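Local coordinates for thiol peroxidase (Mycobacterium tuberculosis, PDB 1XVQ), which probably reduces hydrogen peroxide and organic hydroperoxides to water and alcohols, using thioredoxin as the reductant, and so protects the cell against oxidative stress, at residues Asp109-Gly112 with Glu113-Val117; Leu17-Val20 with Gly21-Ala24. One frame throughout, in Å; residues are numbered along the deposited sequence.

Contact 1: residues Asp109-Gly112 with Glu113-Val117; sequences DSFG and EDYGV
The rings of Phe111 and Tyr115, four residues apart, form an offset stack: centroids lie 4.5 Å apart and the planes differ by only 12°. Each ring covers one face of the other near its rim, with Phe111 CE2 and Tyr115 CD1 separated by 3.6 Å. With chi1 at 179°, CG of Phe111 lies beside the carbonyl carbon, and the ring runs back along one face of Tyr115. Val117 CG2 meets Phe111 CE1 obliquely.

The polar side of this short helix is pinned separately. Ser110, at the N-cap position, sends OG to Asp114 OD2 at 2.6 Å, on the syn side but well out of the carboxylate plane. The carbonyl O of Ser110 accepts a nearly straight bond from Asp114 N at 2.9 Å and a weak one from Glu113 N. Asp109 OD2 accepts from Phe111 N at 2.8 Å, an Asx turn. A water links Asp109 O, Gly112 N and Glu113 OE2, while Glu113 OE1 bonds to Thr118 OG1.

Gly116, with positive phi, ends the helix in a Schellman motif, where Val117 N donates to Gly112 O at 2.8 Å. Both rings touch Leu49 of strand 47-51, and Tyr115 OH bonds to Pro25 O. The helix is therefore amphipathic: aromatic packing fixes its buried side against the sheet, while the carboxylate of Asp109 and a water hold the amides of Phe111 and Gly112.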
ATOM      1  N   ASP A 109      12.410   5.526   3.964  1.00  8.85           N
ATOM      2  CA  ASP A 109      12.912   4.741   2.863  1.00  9.01           C
ATOM      3  C   ASP A 109      12.233   5.223   1.594  1.00 11.05           C
ATOM      4  O   ASP A 109      11.309   6.063   1.636  1.00 10.91           O
ATOM      5  CB  ASP A 109      12.693   3.232   3.086  1.00  9.15           C
ATOM      6  CG  ASP A 109      11.240   2.848   3.037  1.00 11.27           C
ATOM      7  OD1 ASP A 109      10.554   2.927   4.074  1.00 11.91           O
ATOM      8  OD2 ASP A 109      10.796   2.485   1.934  1.00 11.41           O
ATOM      9  N   SER A 110      12.700   4.684   0.473  1.00 10.08           N
ATOM     10  CA  SER A 110      12.249   5.097  -0.848  1.00 11.07           C
ATOM     11  C   SER A 110      11.027   4.417  -1.437  1.00  7.82           C
ATOM     12  O   SER A 110      10.690   4.654  -2.592  1.00 10.65           O
ATOM     13  CB  SER A 110      13.438   4.956  -1.818  1.00  9.90           C
ATOM     14  OG  SER A 110      13.820   3.591  -1.896  1.00 14.05           O
ATOM     15  N   PHE A 111      10.313   3.640  -0.625  1.00  6.57           N
ATOM     16  CA  PHE A 111       9.127   2.927  -1.109  1.00  7.66           C
ATOM     17  C   PHE A 111       8.178   3.786  -1.960  1.00  9.45           C
ATOM     18  O   PHE A 111       7.793   3.384  -3.052  1.00  9.65           O
ATOM     19  CB  PHE A 111       8.337   2.336   0.075  1.00  7.18           C
ATOM     20  CG  PHE A 111       7.081   1.601  -0.344  1.00  9.39           C
ATOM     21  CD1 PHE A 111       5.863   2.288  -0.515  1.00  9.49           C
ATOM     22  CD2 PHE A 111       7.121   0.242  -0.606  1.00 11.86           C
ATOM     23  CE1 PHE A 111       4.705   1.626  -0.943  1.00  8.96           C
ATOM     24  CE2 PHE A 111       5.967  -0.445  -1.039  1.00 12.60           C
ATOM     25  CZ  PHE A 111       4.749   0.248  -1.210  1.00 13.92           C
ATOM     26  N   GLY A 112       7.798   4.963  -1.470  1.00  8.48           N
ATOM     27  CA  GLY A 112       6.865   5.803  -2.223  1.00 10.13           C
ATOM     28  C   GLY A 112       7.310   6.202  -3.623  1.00 11.17           C
ATOM     29  O   GLY A 112       6.491   6.258  -4.539  1.00  9.87           O
ATOM     30  N   GLU A 113       8.609   6.454  -3.795  1.00  9.38           N
ATOM     31  CA  GLU A 113       9.138   6.833  -5.106  1.00 12.04           C
ATOM     32  C   GLU A 113       9.364   5.611  -5.990  1.00 11.78           C
ATOM     33  O   GLU A 113       9.077   5.641  -7.202  1.00 12.60           O
ATOM     34  CB  GLU A 113      10.450   7.610  -4.932  1.00 17.26           C
ATOM     35  CG  GLU A 113      10.266   8.957  -4.177  1.00 17.64           C
ATOM     36  CD  GLU A 113       9.837   8.833  -2.709  1.00 15.01           C
ATOM     37  OE1 GLU A 113       8.906   9.577  -2.297  1.00 18.10           O
ATOM     38  OE2 GLU A 113      10.418   8.030  -1.945  1.00 13.21           O
ATOM     39  N   ASP A 114       9.861   4.537  -5.383  1.00 12.07           N
ATOM     40  CA  ASP A 114      10.117   3.298  -6.121  1.00 12.17           C
ATOM     41  C   ASP A 114       8.836   2.672  -6.634  1.00 15.38           C
ATOM     42  O   ASP A 114       8.849   2.045  -7.705  1.00 14.77           O
ATOM     43  CB  ASP A 114      10.868   2.289  -5.263  1.00  9.90           C
ATOM     44  CG  ASP A 114      12.209   2.811  -4.799  1.00 13.69           C
ATOM     45  OD1 ASP A 114      12.759   3.740  -5.451  1.00 14.60           O
ATOM     46  OD2 ASP A 114      12.706   2.289  -3.787  1.00 14.66           O
ATOM     47  N   TYR A 115       7.739   2.835  -5.885  1.00 10.59           N
ATOM     48  CA  TYR A 115       6.472   2.305  -6.308  1.00  9.37           C
ATOM     49  C   TYR A 115       5.581   3.331  -7.017  1.00  9.24           C
ATOM     50  O   TYR A 115       4.453   3.011  -7.400  1.00 12.15           O
ATOM     51  CB  TYR A 115       5.724   1.681  -5.116  1.00  8.42           C
ATOM     52  CG  TYR A 115       6.183   0.256  -4.850  1.00  7.94           C
ATOM     53  CD1 TYR A 115       7.447  -0.001  -4.323  1.00 12.42           C
ATOM     54  CD2 TYR A 115       5.385  -0.826  -5.218  1.00  8.35           C
ATOM     55  CE1 TYR A 115       7.899  -1.327  -4.181  1.00 10.42           C
ATOM     56  CE2 TYR A 115       5.831  -2.142  -5.090  1.00 10.33           C
ATOM     57  CZ  TYR A 115       7.087  -2.377  -4.571  1.00  9.66           C
ATOM     58  OH  TYR A 115       7.541  -3.697  -4.453  1.00 10.80           O
ATOM     59  N   GLY A 116       6.108   4.541  -7.188  1.00 10.91           N
ATOM     60  CA  GLY A 116       5.377   5.599  -7.873  1.00 11.86           C
ATOM     61  C   GLY A 116       4.076   6.015  -7.201  1.00 15.18           C
ATOM     62  O   GLY A 116       3.126   6.403  -7.882  1.00 19.13           O
ATOM     63  N   VAL A 117       4.009   5.938  -5.878  1.00 10.35           N
ATOM     64  CA  VAL A 117       2.769   6.294  -5.193  1.00  9.63           C
ATOM     65  C   VAL A 117       2.816   7.535  -4.313  1.00  8.79           C
ATOM     66  O   VAL A 117       1.791   7.959  -3.802  1.00 10.04           O
ATOM     67  CB  VAL A 117       2.199   5.114  -4.320  1.00 10.82           C
ATOM     68  CG1 VAL A 117       1.655   3.997  -5.199  1.00 14.77           C
ATOM     69  CG2 VAL A 117       3.308   4.577  -3.383  1.00 10.18           C
TER
HETATM   70  O   HOH W   1       9.054   6.925   0.225  1.00 10.78           O

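Contact 2: residues Leu17-Val20 with Gly21-Ala24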
ATOM      1  N   LEU A  17       3.276   3.207 -11.188  1.00 18.19           N
ATOM      2  CA  LEU A  17       3.233   1.988 -10.400  1.00 19.14           C
ATOM      3  C   LEU A  17       4.086   0.975 -11.181  1.00 16.59           C
ATOM      4  O   LEU A  17       4.243   1.076 -12.398  1.00 16.28           O
ATOM      5  CB  LEU A  17       1.788   1.495 -10.310  1.00 24.11           C
ATOM      6  CG  LEU A  17       0.837   2.225  -9.360  1.00 27.04           C
ATOM      7  CD1 LEU A  17       1.040   1.741  -7.955  1.00 24.28           C
ATOM      8  CD2 LEU A  17       1.065   3.737  -9.454  1.00 31.13           C
ATOM      9  N   PRO A  18       4.634  -0.035 -10.495  1.00 12.69           N
ATOM     10  CA  PRO A  18       5.458  -1.016 -11.216  1.00 12.84           C
ATOM     11  C   PRO A  18       4.618  -1.833 -12.180  1.00 13.16           C
ATOM     12  O   PRO A  18       3.467  -2.157 -11.887  1.00 14.24           O
ATOM     13  CB  PRO A  18       6.059  -1.868 -10.096  1.00 13.86           C
ATOM     14  CG  PRO A  18       5.015  -1.774  -9.010  1.00 13.75           C
ATOM     15  CD  PRO A  18       4.562  -0.327  -9.058  1.00 13.62           C
ATOM     16  N   ALA A  19       5.193  -2.154 -13.335  1.00 13.05           N
ATOM     17  CA  ALA A  19       4.458  -2.911 -14.344  1.00 15.53           C
ATOM     18  C   ALA A  19       4.064  -4.323 -13.922  1.00 16.65           C
ATOM     19  O   ALA A  19       4.841  -5.042 -13.282  1.00 15.24           O
ATOM     20  CB  ALA A  19       5.268  -2.975 -15.653  1.00 17.65           C
ATOM     21  N   VAL A  20       2.841  -4.696 -14.277  1.00 16.69           N
ATOM     22  CA  VAL A  20       2.317  -6.023 -14.000  1.00 16.08           C
ATOM     23  C   VAL A  20       3.127  -7.014 -14.828  1.00 14.56           C
ATOM     24  O   VAL A  20       3.361  -6.776 -16.008  1.00 19.71           O
ATOM     25  CB  VAL A  20       0.827  -6.113 -14.387  1.00 17.21           C
ATOM     26  CG1 VAL A  20       0.379  -7.587 -14.445  1.00 19.13           C
ATOM     27  CG2 VAL A  20      -0.001  -5.346 -13.352  1.00 16.29           C
ATOM     28  N   GLY A  21       3.590  -8.082 -14.188  1.00 15.25           N
ATOM     29  CA  GLY A  21       4.385  -9.096 -14.873  1.00 17.22           C
ATOM     30  C   GLY A  21       5.883  -8.986 -14.633  1.00 18.95           C
ATOM     31  O   GLY A  21       6.639  -9.934 -14.899  1.00 24.24           O
ATOM     32  N   SER A  22       6.324  -7.847 -14.119  1.00 17.81           N
ATOM     33  CA  SER A  22       7.747  -7.612 -13.839  1.00 18.53           C
ATOM     34  C   SER A  22       8.038  -7.799 -12.360  1.00 16.95           C
ATOM     35  O   SER A  22       7.127  -7.734 -11.519  1.00 15.09           O
ATOM     36  CB  SER A  22       8.135  -6.183 -14.246  1.00 21.23           C
ATOM     37  OG  SER A  22       7.511  -5.223 -13.406  1.00 31.97           O
ATOM     38  N   PRO A  23       9.319  -8.035 -12.010  1.00 15.39           N
ATOM     39  CA  PRO A  23       9.712  -8.228 -10.609  1.00 14.46           C
ATOM     40  C   PRO A  23       9.340  -6.999  -9.780  1.00 13.17           C
ATOM     41  O   PRO A  23       9.569  -5.849 -10.179  1.00 14.85           O
ATOM     42  CB  PRO A  23      11.231  -8.411 -10.685  1.00 15.74           C
ATOM     43  CG  PRO A  23      11.459  -8.949 -12.082  1.00 17.66           C
ATOM     44  CD  PRO A  23      10.490  -8.134 -12.906  1.00 19.47           C
ATOM     45  N   ALA A  24       8.772  -7.246  -8.611  1.00 14.05           N
ATOM     46  CA  ALA A  24       8.386  -6.139  -7.770  1.00 15.24           C
ATOM     47  C   ALA A  24       9.644  -5.440  -7.266  1.00 15.13           C
ATOM     48  O   ALA A  24      10.638  -6.080  -6.890  1.00 13.06           O
ATOM     49  CB  ALA A  24       7.555  -6.630  -6.602  1.00 14.84           C
TER
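Ala19 O is gripped twice by Ser22, through the hydroxyl and through the backbone amide. Ser22 OG donates at 2.7 Å to Ala19 O, the shorter of the two bonds, whereas Ser22 N lies 3.3 Å from Ala19 O. Both donors come from the same face of the carbonyl plane: OG is tilted 26° from it and N stands higher, at 44°. The hydroxyl gets there because Ser22 chi1 is 68°, which tucks OG between the backbone N and the carbonyl carbon and turns it back over the bend; there Ser22 OG also comes within 3.9 Å of Ala19 CB.

The amide bond closes a type II beta turn from Ala19 to Ser22. Val20 and Gly21 occupy its corners, and Gly21, with positive phi, takes the third position, as is usual for type II. Val20 lies on the outside, its CB directed away from the following residues.

The turn sits at the surface, yet the backbones of Gly21 and Ser22 both hydrogen-bond to Val141 of strand 141-146, an outer strand of the sheet within this chain. Side-chain and main-chain donors converging on one carbonyl thus give this turn a second clamp, consistent with a well-defined bend beside that strand.

Overall arrangement
From the N terminus, contact 2 comes first, in the loop before strand 28-30, where residues 17-24 bend at Ala19-Ser22. Contact 1 follows much later, at helix 111-114, so the two are in series: contact 2 closes a four-residue turn, contact 1 a turn of helix and its Schellman end; they neither nest nor cross. Their centres are 13 Å apart, but side chains bridge them at both ends of segment 17-24: Val117 CG1 meets Leu17 CD1 at 3.6 Å, and Tyr115 OH meets Ala24 CB at the same distance. Leu17 and Tyr115 both also touch Val133. Segment 17-24, helix 111-114 and strand 131-135 are thereby packed together within this thioredoxin-fold domain.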